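Local atomic coordinates of single-stranded DNA-binding protein (PDB entry 5ODK), a protein that probably binds single-stranded DNA through an OB-fold domain during replication of its bacteriophage. Residues H22-N27 and S146-P151; S50-M55 and V110-E115; L122-E127 and V169-D174; E138-C143 and D175-E180. All coordinates share one frame; numbering follows the deposited sequence. Where two conformers were deposited one is given.

Contact 1: H22-N27 and S146-P151; sequences HIKVSN and SSVIRP. With PO4 (phosphate ion), chain D.
I23 and V25 face I149 and S147 as antiparallel hydrogen-bonded pairs. I23 N reaches I149 O and V25 N reaches S147 O, each at 2.9 Å, and I149 N and S147 N bond back to I23 O and V25 O. K24 and V148 form the non-hydrogen-bonded pair between them, with K24 CA 3.3 Å from S147 O in a CA-H...O contact. A fifth hydrogen bond lies where the chain turns a corner: S146 OG, beside its own backbone N (chi1 -62°), accepts N27 N at 3.1 Å.

Apolar contact is lighter: I23 CB lies 4.2 Å from I149 CG1, and the I23 side chain crosses P151 at about a right angle. At the other end R150 CD sits 4.0 Å over the centre of the H22 ring, a CH-pi contact. The guanidinium, turned 37° from that ring, takes phosphate O1 at its edge, 2.8 Å from R150 NH2; the ion probably came from the crystallisation liquor. S20 bonds both residues, its OG to H22 ND1 and its carbonyl O to R150 NH1.

Helix 61-76 packs on I23, V25 and P151, while strand 144-156 also pairs with strand 159-173, where S147 OG bonds S168 O.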
loop_
_atom_site.group_PDB
_atom_site.type_symbol
_atom_site.label_atom_id
_atom_site.label_comp_id
_atom_site.label_asym_id
_atom_site.label_seq_id
_atom_site.Cartn_x
_atom_site.Cartn_y
_atom_site.Cartn_z
ATOM N N HIS A 22 1.200 -11.539 -2.690
ATOM C CA HIS A 22 0.421 -10.324 -2.652
ATOM C C HIS A 22 -0.308 -10.171 -1.336
ATOM O O HIS A 22 -0.638 -11.192 -0.700
ATOM C CB HIS A 22 -0.604 -10.305 -3.798
ATOM C CG HIS A 22 0.007 -10.265 -5.155
ATOM N ND1 HIS A 22 0.471 -11.387 -5.785
ATOM C CD2 HIS A 22 0.198 -9.232 -6.020
ATOM C CE1 HIS A 22 0.908 -11.060 -6.991
ATOM N NE2 HIS A 22 0.786 -9.746 -7.142
ATOM N N ILE A 23 -0.518 -8.928 -0.946
ATOM C CA ILE A 23 -1.191 -8.590 0.290
ATOM C C ILE A 23 -2.275 -7.574 -0.038
ATOM O O ILE A 23 -1.975 -6.493 -0.574
ATOM C CB ILE A 23 -0.204 -7.979 1.317
ATOM C CG1 ILE A 23 0.996 -8.905 1.521
ATOM C CG2 ILE A 23 -0.924 -7.688 2.633
ATOM C CD1 ILE A 23 2.123 -8.248 2.281
ATOM N N LYS A 24 -3.515 -7.871 0.337
ATOM C CA LYS A 24 -4.601 -6.883 0.291
ATOM C C LYS A 24 -4.739 -6.251 1.668
ATOM O O LYS A 24 -4.868 -6.983 2.652
ATOM C CB LYS A 24 -5.937 -7.504 -0.131
ATOM C CG LYS A 24 -7.079 -6.501 -0.248
ATOM C CD LYS A 24 -8.354 -7.184 -0.719
ATOM C CE LYS A 24 -9.520 -6.243 -0.831
ATOM N NZ LYS A 24 -10.701 -6.994 -1.367
ATOM N N VAL A 25 -4.658 -4.929 1.735
ATOM C CA VAL A 25 -4.989 -4.150 2.917
ATOM C C VAL A 25 -6.306 -3.471 2.641
ATOM O O VAL A 25 -6.444 -2.729 1.659
ATOM C CB VAL A 25 -3.901 -3.176 3.360
ATOM C CG1 VAL A 25 -2.681 -3.949 3.841
ATOM C CG2 VAL A 25 -3.569 -2.118 2.343
ATOM N N SER A 26 -7.308 -3.773 3.458
ATOM C CA SER A 26 -8.674 -3.328 3.205
ATOM C C SER A 26 -9.067 -2.220 4.144
ATOM O O SER A 26 -8.699 -2.248 5.331
ATOM C CB SER A 26 -9.651 -4.476 3.292
ATOM O OG SER A 26 -9.271 -5.532 2.417
ATOM N N ASN A 27 -9.839 -1.259 3.638
ATOM C CA ASN A 27 -10.419 -0.213 4.473
ATOM C C ASN A 27 -9.353 0.607 5.188
ATOM O O ASN A 27 -9.245 0.636 6.424
ATOM C CB ASN A 27 -11.440 -0.841 5.411
ATOM C CG ASN A 27 -12.468 -1.653 4.663
ATOM O OD1 ASN A 27 -13.102 -1.120 3.715
ATOM N ND2 ASN A 27 -12.601 -2.940 5.007
ATOM N N SER A 146 -9.258 0.095 -0.571
ATOM C CA SER A 146 -8.570 -1.155 -0.327
ATOM C C SER A 146 -7.532 -1.308 -1.399
ATOM O O SER A 146 -7.727 -0.866 -2.526
ATOM C CB SER A 146 -9.532 -2.336 -0.314
ATOM O OG SER A 146 -10.452 -2.161 0.724
ATOM N N SER A 147 -6.394 -1.892 -1.091
ATOM C CA SER A 147 -5.286 -1.913 -2.043
ATOM C C SER A 147 -4.541 -3.219 -1.984
ATOM O O SER A 147 -4.349 -3.776 -0.878
ATOM C CB SER A 147 -4.352 -0.743 -1.747
ATOM O OG SER A 147 -3.208 -0.693 -2.574
ATOM N N VAL A 148 -4.085 -3.697 -3.125
ATOM C CA VAL A 148 -3.186 -4.842 -3.213
ATOM C C VAL A 148 -1.781 -4.355 -3.503
ATOM O O VAL A 148 -1.547 -3.586 -4.455
ATOM C CB VAL A 148 -3.645 -5.892 -4.247
ATOM C CG1 VAL A 148 -2.661 -7.045 -4.287
ATOM C CG2 VAL A 148 -5.030 -6.394 -3.920
ATOM N N ILE A 149 -0.868 -4.822 -2.644
ATOM C CA ILE A 149 0.535 -4.485 -2.709
ATOM C C ILE A 149 1.371 -5.764 -2.672
ATOM O O ILE A 149 0.848 -6.849 -2.365
ATOM C CB ILE A 149 0.948 -3.534 -1.545
ATOM C CG1 ILE A 149 0.771 -4.214 -0.174
ATOM C CG2 ILE A 149 0.150 -2.237 -1.605
ATOM C CD1 ILE A 149 1.340 -3.425 0.976
ATOM N N ARG A 150 2.649 -5.653 -2.977
ATOM C CA ARG A 150 3.543 -6.790 -2.734
ATOM C C ARG A 150 4.933 -6.255 -2.457
ATOM O O ARG A 150 5.420 -5.401 -3.186
ATOM C CB ARG A 150 3.588 -7.769 -3.897
ATOM C CG ARG A 150 4.208 -9.088 -3.434
ATOM C CD ARG A 150 4.039 -10.208 -4.426
ATOM N NE ARG A 150 4.879 -10.015 -5.606
ATOM C CZ ARG A 150 5.023 -10.928 -6.570
ATOM N NH1 ARG A 150 4.305 -12.067 -6.559
ATOM N NH2 ARG A 150 5.863 -10.697 -7.557
ATOM N N PRO A 151 5.592 -6.772 -1.408
ATOM C CA PRO A 151 6.945 -6.270 -1.109
ATOM C C PRO A 151 7.973 -6.660 -2.179
ATOM O O PRO A 151 7.803 -7.635 -2.932
ATOM C CB PRO A 151 7.291 -7.018 0.176
ATOM C CG PRO A 151 5.992 -7.396 0.786
ATOM C CD PRO A 151 5.156 -7.777 -0.412
HETATM P P PO4 D . 9.339 -8.857 -7.596
HETATM O O1 PO4 D . 7.897 -8.703 -7.582
HETATM O O2 PO4 D . 9.558 -10.178 -8.344
HETATM O O3 PO4 D . 10.107 -7.698 -8.258
HETATM O O4 PO4 D . 9.910 -9.054 -6.179
#

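Contact 2: S50-M55 and V110-E115; sequences SITLLM and VISARE
V110 and T52 meet through two methyls held anti to their own backbone nitrogens: with V110 chi1 at -178°, CG1 comes within 3.6 Å of T52 CG2, the two side chains slanting across one another. V110 CG2 takes the other neighbour on the same face, L54 CD2, at 3.9 Å; here the branches run side by side and point the same way. M55 is bent at its last torsion (chi3 78°), which places CE beside I111 CD1 at 4.1 Å, with SD touching the same methyl.

Between these side chains the backbones are joined as antiparallel strands of the OB-fold barrel, strand 49-56 against strand 108-115. L53 and I111 form a hydrogen-bonded pair in which L53 N to I111 O and I111 N to L53 O are both 2.8 Å. I51 and A113 make the next such pair, slightly longer, with A113 N 3.1 Å from I51 O. T52 with S112 and S50 with R114 are non-hydrogen-bonded pairs; T52 CA approaches I111 O at 3.2 Å in a CA-H...O contact, and S50 CB rests on the aliphatic R114 CG at 3.8 Å.

The two faces differ in character. I51, L53, I111 and A113 turn inward: I51 and A113 pack on L166 of strand 159-173, and I111 on I67 of helix 61-76. S112 and R114, on the face of T52, lie exposed at the surface, whereas V110 on that face is covered by F99. Strand 28-34 borders strand 49-56, with backbone bonds from S50, T52 and L54 to H34, S31 and R29.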
loop_
_atom_site.group_PDB
_atom_site.type_symbol
_atom_site.label_atom_id
_atom_site.label_comp_id
_atom_site.label_asym_id
_atom_site.label_seq_id
_atom_site.Cartn_x
_atom_site.Cartn_y
_atom_site.Cartn_z
ATOM N N SER A 50 1.990 6.186 -7.304
ATOM C CA SER A 50 2.206 5.985 -5.872
ATOM C C SER A 50 0.953 6.270 -5.053
ATOM O O SER A 50 0.021 6.934 -5.539
ATOM C CB SER A 50 3.379 6.838 -5.397
ATOM O OG SER A 50 3.062 8.194 -5.510
ATOM N N ILE A 51 0.967 5.836 -3.808
ATOM C CA ILE A 51 -0.035 6.195 -2.847
ATOM C C ILE A 51 0.545 5.960 -1.449
ATOM O O ILE A 51 1.462 5.121 -1.292
ATOM C CB ILE A 51 -1.336 5.350 -3.059
ATOM C CG1 ILE A 51 -2.564 6.002 -2.442
ATOM C CG2 ILE A 51 -1.120 3.924 -2.552
ATOM C CD1 ILE A 51 -3.862 5.403 -2.992
ATOM N N THR A 52 0.006 6.683 -0.472
ATOM C CA THR A 52 0.230 6.392 0.924
ATOM C C THR A 52 -1.093 5.855 1.480
ATOM O O THR A 52 -2.172 6.377 1.182
ATOM C CB THR A 52 0.715 7.645 1.667
ATOM O OG1 THR A 52 2.019 7.978 1.184
ATOM C CG2 THR A 52 0.771 7.382 3.178
ATOM N N LEU A 53 -0.996 4.818 2.300
ATOM C CA LEU A 53 -2.158 4.176 2.925
ATOM C C LEU A 53 -2.031 4.337 4.419
ATOM O O LEU A 53 -0.988 3.998 5.000
ATOM C CB LEU A 53 -2.237 2.717 2.536
ATOM C CG LEU A 53 -2.221 2.430 1.036
ATOM C CD1 LEU A 53 -2.106 0.943 0.791
ATOM C CD2 LEU A 53 -3.443 2.974 0.297
ATOM N N LEU A 54 -3.064 4.887 5.054
ATOM C CA LEU A 54 -3.111 5.075 6.476
ATOM C C LEU A 54 -3.995 3.989 7.038
ATOM O O LEU A 54 -5.216 3.957 6.802
ATOM C CB LEU A 54 -3.658 6.453 6.774
ATOM C CG LEU A 54 -2.878 7.597 6.163
ATOM C CD1 LEU A 54 -3.580 8.901 6.450
ATOM C CD2 LEU A 54 -1.428 7.643 6.638
ATOM N N MET A 55 -3.381 3.045 7.756
ATOM C CA MET A 55 -4.068 1.838 8.159
ATOM C C MET A 55 -4.333 1.893 9.671
ATOM O O MET A 55 -3.395 1.818 10.467
ATOM C CB MET A 55 -3.207 0.639 7.761
ATOM C CG MET A 55 -3.832 -0.674 8.065
ATOM S SD MET A 55 -2.970 -2.021 7.233
ATOM C CE MET A 55 -1.544 -2.207 8.273
ATOM N N VAL A 110 1.565 3.579 8.488
ATOM C CA VAL A 110 1.674 4.385 7.257
ATOM C C VAL A 110 2.411 3.544 6.258
ATOM O O VAL A 110 3.591 3.243 6.444
ATOM C CB VAL A 110 2.403 5.721 7.520
ATOM C CG1 VAL A 110 2.471 6.569 6.258
ATOM C CG2 VAL A 110 1.709 6.467 8.659
ATOM N N ILE A 111 1.736 3.200 5.156
ATOM C CA ILE A 111 2.312 2.381 4.113
ATOM C C ILE A 111 2.541 3.229 2.872
ATOM O O ILE A 111 1.615 3.924 2.411
ATOM C CB ILE A 111 1.385 1.203 3.779
ATOM C CG1 ILE A 111 1.357 0.189 4.931
ATOM C CG2 ILE A 111 1.748 0.549 2.465
ATOM C CD1 ILE A 111 0.222 -0.800 4.836
ATOM N N SER A 112 3.739 3.137 2.290
ATOM C CA SER A 112 4.031 3.779 1.020
ATOM C C SER A 112 4.221 2.723 -0.031
ATOM O O SER A 112 4.979 1.776 0.154
ATOM C CB SER A 112 5.325 4.560 1.168
ATOM O OG SER A 112 5.204 5.454 2.244
ATOM N N ALA A 113 3.507 2.858 -1.148
ATOM C CA ALA A 113 3.594 1.878 -2.237
ATOM C C ALA A 113 3.722 2.643 -3.539
ATOM O O ALA A 113 3.106 3.705 -3.719
ATOM C CB ALA A 113 2.390 0.953 -2.222
ATOM N N ARG A 114 4.484 2.092 -4.472
ATOM C CA ARG A 114 4.759 2.745 -5.759
ATOM C C ARG A 114 4.828 1.707 -6.856
ATOM O O ARG A 114 4.982 0.500 -6.612
ATOM C CB ARG A 114 6.073 3.528 -5.709
ATOM C CG ARG A 114 6.252 4.550 -4.599
ATOM C CD ARG A 114 7.718 4.944 -4.433
ATOM N NE ARG A 114 8.211 5.782 -5.503
ATOM C CZ ARG A 114 9.503 6.066 -5.726
ATOM N NH1 ARG A 114 10.473 5.541 -4.979
ATOM N NH2 ARG A 114 9.830 6.868 -6.732
ATOM N N GLU A 115 4.728 2.148 -8.106
ATOM C CA GLU A 115 4.957 1.266 -9.234
ATOM C C GLU A 115 5.264 2.103 -10.475
ATOM O O GLU A 115 4.861 3.248 -10.561
ATOM C CB GLU A 115 3.764 0.306 -9.466
ATOM C CG GLU A 115 4.094 -1.177 -9.304
ATOM C CD GLU A 115 4.789 -1.849 -10.452
ATOM O OE1 GLU A 115 5.166 -1.159 -11.420
ATOM O OE2 GLU A 115 4.931 -3.090 -10.443
#

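Contact 3: L122-E127 and V169-D174; sequences LNMERE and VLKRKD
L122 and L170 form a parallel beta bridge, where short strand 120-122 joins the long strand 159-173 just before the chain leaves in a type I turn, N123 to R126. L122 N donates to V169 O and K171 N to L122 O, both at 2.9 Å, so that L122 is gripped from its N-H and its carbonyl by residues flanking L170. Beside this bridge L170 turns at chi2 (64°), which sets CD1 3.7 Å from L122 CB, against N123 O and alongside R126 CG.

The turn leans on the strand through M124. Its side chain, bent at chi3 (-76°), carries CE to 3.5 Å from R172 O, and the same methyl touches K171 CG. M124 CA points its hydrogen at K171 O, and water 1 bridges the two backbones, donating to K171 O at 2.7 Å and to M124 O.

Within the turn segment the N123 side chain holds E127 twice: ND2 donates to E127 OE1 at 2.9 Å in the plane of its amide, and OD1 accepts E127 N, which sits above that carbonyl plane. The backbone adds a bond from N123 N to E127 O. K171 NZ forms a salt bridge with D174 OD1 at 2.7 Å, an oxygen shared with Y140 OH.

On its far side the strand pairs with strand 144-156, where R172 and K173 both face W144 in a classic beta bulge. The end of helix 132-138 adds E138, whose carbonyl takes K171 NZ and whose carboxylate takes M124 N.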
loop_
_atom_site.group_PDB
_atom_site.type_symbol
_atom_site.label_atom_id
_atom_site.label_comp_id
_atom_site.label_asym_id
_atom_site.label_seq_id
_atom_site.Cartn_x
_atom_site.Cartn_y
_atom_site.Cartn_z
ATOM N N LEU A 122 -10.021 0.993 -9.353
ATOM C CA LEU A 122 -11.418 0.644 -9.407
ATOM C C LEU A 122 -12.236 1.654 -8.620
ATOM O O LEU A 122 -11.873 2.068 -7.522
ATOM C CB LEU A 122 -11.648 -0.764 -8.845
ATOM C CG LEU A 122 -10.754 -1.903 -9.377
ATOM C CD1 LEU A 122 -11.203 -3.210 -8.716
ATOM C CD2 LEU A 122 -10.680 -2.076 -10.865
ATOM N N ASN A 123 -13.367 2.034 -9.221
ATOM C CA ASN A 123 -14.322 2.891 -8.562
ATOM C C ASN A 123 -15.114 2.108 -7.514
ATOM O O ASN A 123 -14.905 0.907 -7.314
ATOM C CB ASN A 123 -15.186 3.617 -9.619
ATOM C CG ASN A 123 -16.176 2.710 -10.328
ATOM O OD1 ASN A 123 -16.412 1.575 -9.938
ATOM N ND2 ASN A 123 -16.775 3.243 -11.407
ATOM N N MET A 124 -16.043 2.790 -6.859
ATOM C CA MET A 124 -16.801 2.169 -5.802
ATOM C C MET A 124 -17.636 0.961 -6.245
ATOM O O MET A 124 -17.979 0.096 -5.431
ATOM C CB MET A 124 -17.682 3.217 -5.166
ATOM C CG MET A 124 -18.251 2.804 -3.841
ATOM S SD MET A 124 -19.000 4.231 -3.049
ATOM C CE MET A 124 -17.492 4.962 -2.555
ATOM N N GLU A 125 -18.032 0.982 -7.518
ATOM C CA GLU A 125 -18.740 -0.123 -8.152
ATOM C C GLU A 125 -17.827 -1.215 -8.714
ATOM O O GLU A 125 -18.290 -2.090 -9.445
ATOM C CB GLU A 125 -19.682 0.420 -9.240
ATOM C CG GLU A 125 -20.668 1.492 -8.760
ATOM C CD GLU A 125 -21.982 0.939 -8.289
ATOM O OE1 GLU A 125 -22.846 0.681 -9.150
ATOM O OE2 GLU A 125 -22.160 0.802 -7.062
ATOM N N ARG A 126 -16.527 -1.179 -8.347
ATOM C CA ARG A 126 -15.568 -2.194 -8.759
ATOM C C ARG A 126 -15.334 -2.223 -10.274
ATOM O O ARG A 126 -14.985 -3.238 -10.857
ATOM C CB ARG A 126 -15.924 -3.589 -8.268
ATOM C CG ARG A 126 -16.038 -3.698 -6.755
ATOM C CD ARG A 126 -16.644 -5.031 -6.264
ATOM N NE ARG A 126 -17.965 -5.254 -6.893
ATOM C CZ ARG A 126 -19.102 -4.618 -6.573
ATOM N NH1 ARG A 126 -19.150 -3.693 -5.603
ATOM N NH2 ARG A 126 -20.216 -4.908 -7.231
ATOM N N GLU A 127 -15.445 -1.042 -10.875
ATOM C CA GLU A 127 -15.187 -0.863 -12.321
ATOM C C GLU A 127 -13.843 -0.192 -12.522
ATOM O O GLU A 127 -13.545 0.816 -11.871
ATOM C CB GLU A 127 -16.260 0.015 -12.982
ATOM C CG GLU A 127 -17.662 -0.555 -12.815
ATOM C CD GLU A 127 -18.767 0.427 -13.161
ATOM O OE1 GLU A 127 -18.597 1.616 -12.946
ATOM O OE2 GLU A 127 -19.835 -0.026 -13.558
ATOM N N VAL A 169 -5.852 -0.376 -6.531
ATOM C CA VAL A 169 -6.526 0.474 -5.569
ATOM C C VAL A 169 -8.007 0.449 -5.898
ATOM O O VAL A 169 -8.368 0.702 -7.049
ATOM C CB VAL A 169 -6.019 1.906 -5.589
ATOM C CG1 VAL A 169 -6.720 2.748 -4.540
ATOM C CG2 VAL A 169 -4.510 1.935 -5.366
ATOM N N LEU A 170 -8.841 0.179 -4.914
ATOM C CA LEU A 170 -10.304 0.111 -5.001
ATOM C C LEU A 170 -10.888 1.168 -4.083
ATOM O O LEU A 170 -10.625 1.156 -2.888
ATOM C CB LEU A 170 -10.806 -1.264 -4.555
ATOM C CG LEU A 170 -12.297 -1.438 -4.256
ATOM C CD1 LEU A 170 -13.157 -1.217 -5.485
ATOM C CD2 LEU A 170 -12.603 -2.780 -3.612
ATOM N N LYS A 171 -11.710 2.070 -4.630
ATOM C CA LYS A 171 -12.397 3.032 -3.807
ATOM C C LYS A 171 -13.442 2.331 -2.936
ATOM O O LYS A 171 -14.204 1.512 -3.430
ATOM C CB LYS A 171 -13.066 4.102 -4.645
ATOM C CG LYS A 171 -13.708 5.146 -3.763
ATOM C CD LYS A 171 -13.767 6.465 -4.298
ATOM C CE LYS A 171 -14.320 7.454 -3.291
ATOM N NZ LYS A 171 -14.852 8.509 -4.151
ATOM N N ARG A 172 -13.444 2.659 -1.643
ATOM C CA ARG A 172 -14.375 2.101 -0.683
ATOM C C ARG A 172 -15.368 3.088 -0.105
ATOM O O ARG A 172 -16.539 2.735 0.038
ATOM C CB ARG A 172 -13.602 1.449 0.463
ATOM C CG ARG A 172 -12.840 0.200 0.085
ATOM C CD ARG A 172 -13.718 -0.993 -0.169
ATOM N NE ARG A 172 -14.272 -1.459 1.096
ATOM C CZ ARG A 172 -15.306 -2.264 1.230
ATOM N NH1 ARG A 172 -15.962 -2.728 0.163
ATOM N NH2 ARG A 172 -15.674 -2.592 2.455
ATOM N N LYS A 173 -14.924 4.269 0.304
ATOM C CA LYS A 173 -15.812 5.234 0.959
ATOM C C LYS A 173 -15.292 6.640 0.788
ATOM O O LYS A 173 -14.089 6.847 0.766
ATOM C CB LYS A 173 -15.877 4.939 2.461
ATOM C CG LYS A 173 -17.069 5.508 3.207
ATOM C CD LYS A 173 -17.093 5.051 4.667
ATOM C CE LYS A 173 -15.758 5.295 5.368
ATOM N NZ LYS A 173 -15.844 5.478 6.838
ATOM N N ASP A 174 -16.206 7.602 0.650
ATOM C CA ASP A 174 -15.832 8.996 0.689
ATOM C C ASP A 174 -15.618 9.452 2.132
ATOM O O ASP A 174 -16.217 8.916 3.069
ATOM C CB ASP A 174 -16.907 9.843 0.015
ATOM C CG ASP A 174 -16.892 9.674 -1.504
ATOM O OD1 ASP A 174 -15.839 9.997 -2.109
ATOM O OD2 ASP A 174 -17.909 9.191 -2.053
HETATM O O HOH W 1 -16.177 -0.297 -3.148
#

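Contact 4: E138-C143 and D175-E180; sequences EIYGGC and DEPFGE
Y140 meets the C-terminal tail at D175 and P177, at the start of a type II turn, Y140 to C143, that leads from helix 132-138 into strand 144-156. From CB the chain turns so that CG lies between the backbone N and the carbonyl carbon (chi1 53°), the crowded position. Further out, CD2 touches P177 CB and CE2 meets P177 CG at 4.0 Å, the two side chains crossing obliquely. CE2 and CZ also bring the ring edge to D175 O, which lies near the ring plane, 3.4 Å from CE2. At the tip OH accepts D175 N at 3.2 Å and bonds D174 OD1 as well. C143 CB covers one face of the ring, offset toward its rim.

At phi 111° a CB on G142 would be jammed against the preceding carbonyl O and would also clash with E176 O; its bare CA lies over the face of the F178 ring, 3.8 Å from the centroid, a CH-pi contact. D175 CB packs on G142 O, which R29 NE also reaches. D175 OD1 accepts E176 N, and OD2 takes W144 NE1. E180 carries the tail on to strand 28-34, its carboxylate bonding Y32 N and S31 OG.

G141 O is held twice: F178 N donates to it at 2.9 Å from above the carbonyl plane, and water 2 donates at 2.7 Å while accepting G179 N.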
loop_
_atom_site.group_PDB
_atom_site.type_symbol
_atom_site.label_atom_id
_atom_site.label_comp_id
_atom_site.label_asym_id
_atom_site.label_seq_id
_atom_site.Cartn_x
_atom_site.Cartn_y
_atom_site.Cartn_z
ATOM N N GLU A 138 -11.889 10.517 -8.525
ATOM C CA GLU A 138 -12.509 9.395 -7.803
ATOM C C GLU A 138 -11.762 9.119 -6.498
ATOM O O GLU A 138 -12.372 8.915 -5.448
ATOM C CB GLU A 138 -12.483 8.111 -8.661
ATOM C CG GLU A 138 -13.062 6.816 -8.053
ATOM C CD GLU A 138 -14.562 6.729 -8.143
ATOM O OE1 GLU A 138 -15.152 7.480 -8.964
ATOM O OE2 GLU A 138 -15.135 5.905 -7.405
ATOM N N ILE A 139 -10.447 9.036 -6.593
ATOM C CA ILE A 139 -9.610 8.625 -5.441
ATOM C C ILE A 139 -8.733 9.818 -5.037
ATOM O O ILE A 139 -7.641 10.043 -5.545
ATOM C CB ILE A 139 -8.853 7.313 -5.742
ATOM C CG1 ILE A 139 -9.883 6.193 -5.973
ATOM C CG2 ILE A 139 -7.913 6.968 -4.590
ATOM C CD1 ILE A 139 -9.302 4.906 -6.470
ATOM N N TYR A 140 -9.242 10.585 -4.091
ATOM C CA TYR A 140 -8.586 11.779 -3.600
ATOM C C TYR A 140 -7.995 11.474 -2.226
ATOM O O TYR A 140 -8.526 10.635 -1.498
ATOM C CB TYR A 140 -9.588 12.956 -3.555
ATOM C CG TYR A 140 -10.849 12.624 -2.799
ATOM C CD1 TYR A 140 -11.935 12.037 -3.426
ATOM C CD2 TYR A 140 -10.930 12.819 -1.429
ATOM C CE1 TYR A 140 -13.048 11.638 -2.725
ATOM C CE2 TYR A 140 -12.049 12.434 -0.711
ATOM C CZ TYR A 140 -13.108 11.842 -1.362
ATOM O OH TYR A 140 -14.201 11.444 -0.668
ATOM N N GLY A 141 -6.982 12.236 -1.830
ATOM C CA GLY A 141 -6.399 12.067 -0.508
ATOM C C GLY A 141 -7.465 12.332 0.532
ATOM O O GLY A 141 -8.123 13.384 0.505
ATOM N N GLY A 142 -7.644 11.382 1.448
ATOM C CA GLY A 142 -8.672 11.467 2.462
ATOM C C GLY A 142 -9.793 10.459 2.301
ATOM O O GLY A 142 -10.507 10.193 3.253
ATOM N N CYS A 143 -9.998 9.939 1.091
ATOM C CA CYS A 143 -10.959 8.874 0.904
ATOM C C CYS A 143 -10.435 7.542 1.436
ATOM O O CYS A 143 -9.235 7.410 1.707
ATOM C CB CYS A 143 -11.479 8.775 -0.537
ATOM S SG CYS A 143 -10.374 7.903 -1.652
ATOM N N ASP A 175 -14.760 10.452 2.289
ATOM C CA ASP A 175 -14.537 11.101 3.591
ATOM C C ASP A 175 -13.943 12.484 3.322
ATOM O O ASP A 175 -13.769 12.879 2.168
ATOM C CB ASP A 175 -13.631 10.201 4.472
ATOM C CG ASP A 175 -13.683 10.505 5.965
ATOM O OD1 ASP A 175 -14.296 11.502 6.383
ATOM O OD2 ASP A 175 -13.036 9.699 6.688
ATOM N N GLU A 176 -13.692 13.247 4.368
ATOM C CA GLU A 176 -13.157 14.593 4.231
ATOM C C GLU A 176 -11.816 14.578 3.492
ATOM O O GLU A 176 -10.931 13.817 3.874
ATOM C CB GLU A 176 -13.006 15.261 5.608
ATOM C CG GLU A 176 -12.529 16.716 5.581
ATOM C CD GLU A 176 -13.542 17.701 5.032
ATOM O OE1 GLU A 176 -14.761 17.410 5.056
ATOM O OE2 GLU A 176 -13.106 18.790 4.582
ATOM N N PRO A 177 -11.676 15.388 2.426
ATOM C CA PRO A 177 -10.370 15.446 1.755
ATOM C C PRO A 177 -9.272 16.038 2.623
ATOM O O PRO A 177 -9.501 16.985 3.363
ATOM C CB PRO A 177 -10.621 16.347 0.529
ATOM C CG PRO A 177 -12.084 16.332 0.353
ATOM C CD PRO A 177 -12.679 16.202 1.720
ATOM N N PHE A 178 -8.075 15.480 2.505
ATOM C CA PHE A 178 -6.925 16.085 3.166
ATOM C C PHE A 178 -6.495 17.379 2.448
ATOM O O PHE A 178 -5.870 18.219 3.070
ATOM C CB PHE A 178 -5.758 15.087 3.254
ATOM C CG PHE A 178 -6.014 13.874 4.128
ATOM C CD1 PHE A 178 -6.643 13.967 5.362
ATOM C CD2 PHE A 178 -5.502 12.628 3.744
ATOM C CE1 PHE A 178 -6.825 12.842 6.152
ATOM C CE2 PHE A 178 -5.645 11.521 4.543
ATOM C CZ PHE A 178 -6.346 11.616 5.739
ATOM N N GLY A 179 -6.799 17.538 1.159
ATOM C CA GLY A 179 -6.410 18.775 0.420
ATOM C C GLY A 179 -4.918 18.903 0.176
ATOM O O GLY A 179 -4.305 19.987 0.311
ATOM N N GLU A 180 -4.335 17.771 -0.177
ATOM C CA GLU A 180 -2.944 17.665 -0.550
ATOM C C GLU A 180 -2.838 18.126 -2.018
ATOM O O GLU A 180 -1.799 18.612 -2.436
ATOM C CB GLU A 180 -2.490 16.207 -0.354
ATOM C CG GLU A 180 -2.682 15.678 1.096
ATOM C CD GLU A 180 -2.801 14.172 1.228
ATOM O OE1 GLU A 180 -3.303 13.524 0.313
ATOM O OE2 GLU A 180 -2.400 13.655 2.300
HETATM O O HOH W 2 -7.468 15.640 -0.915
#

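How the contacts relate
Contacts 1 and 2 share the barrel interior, where V25 CG2 and L53 CD1 meet at 3.7 Å and I149 CG2 touches A113 CB. Contact 3 continues the sheet from contact 1: S146 O lies 2.8 Å from L170 N, and N27 OD1 2.9 Å from R172 NE. The N27 side chain is also about 7 Å from that of K13, a magnesium-binding residue seen in a structure of this protein, with no magnesium bound to this chain. Contacts 3 and 4 interlock at the surface, with D174 OD1 2.6 Å from Y140 OH and K171 NZ 2.8 Å from E138 O. Contact 2 reaches contact 4 where L54 CD1 packs on F178 CE2 at 3.8 Å.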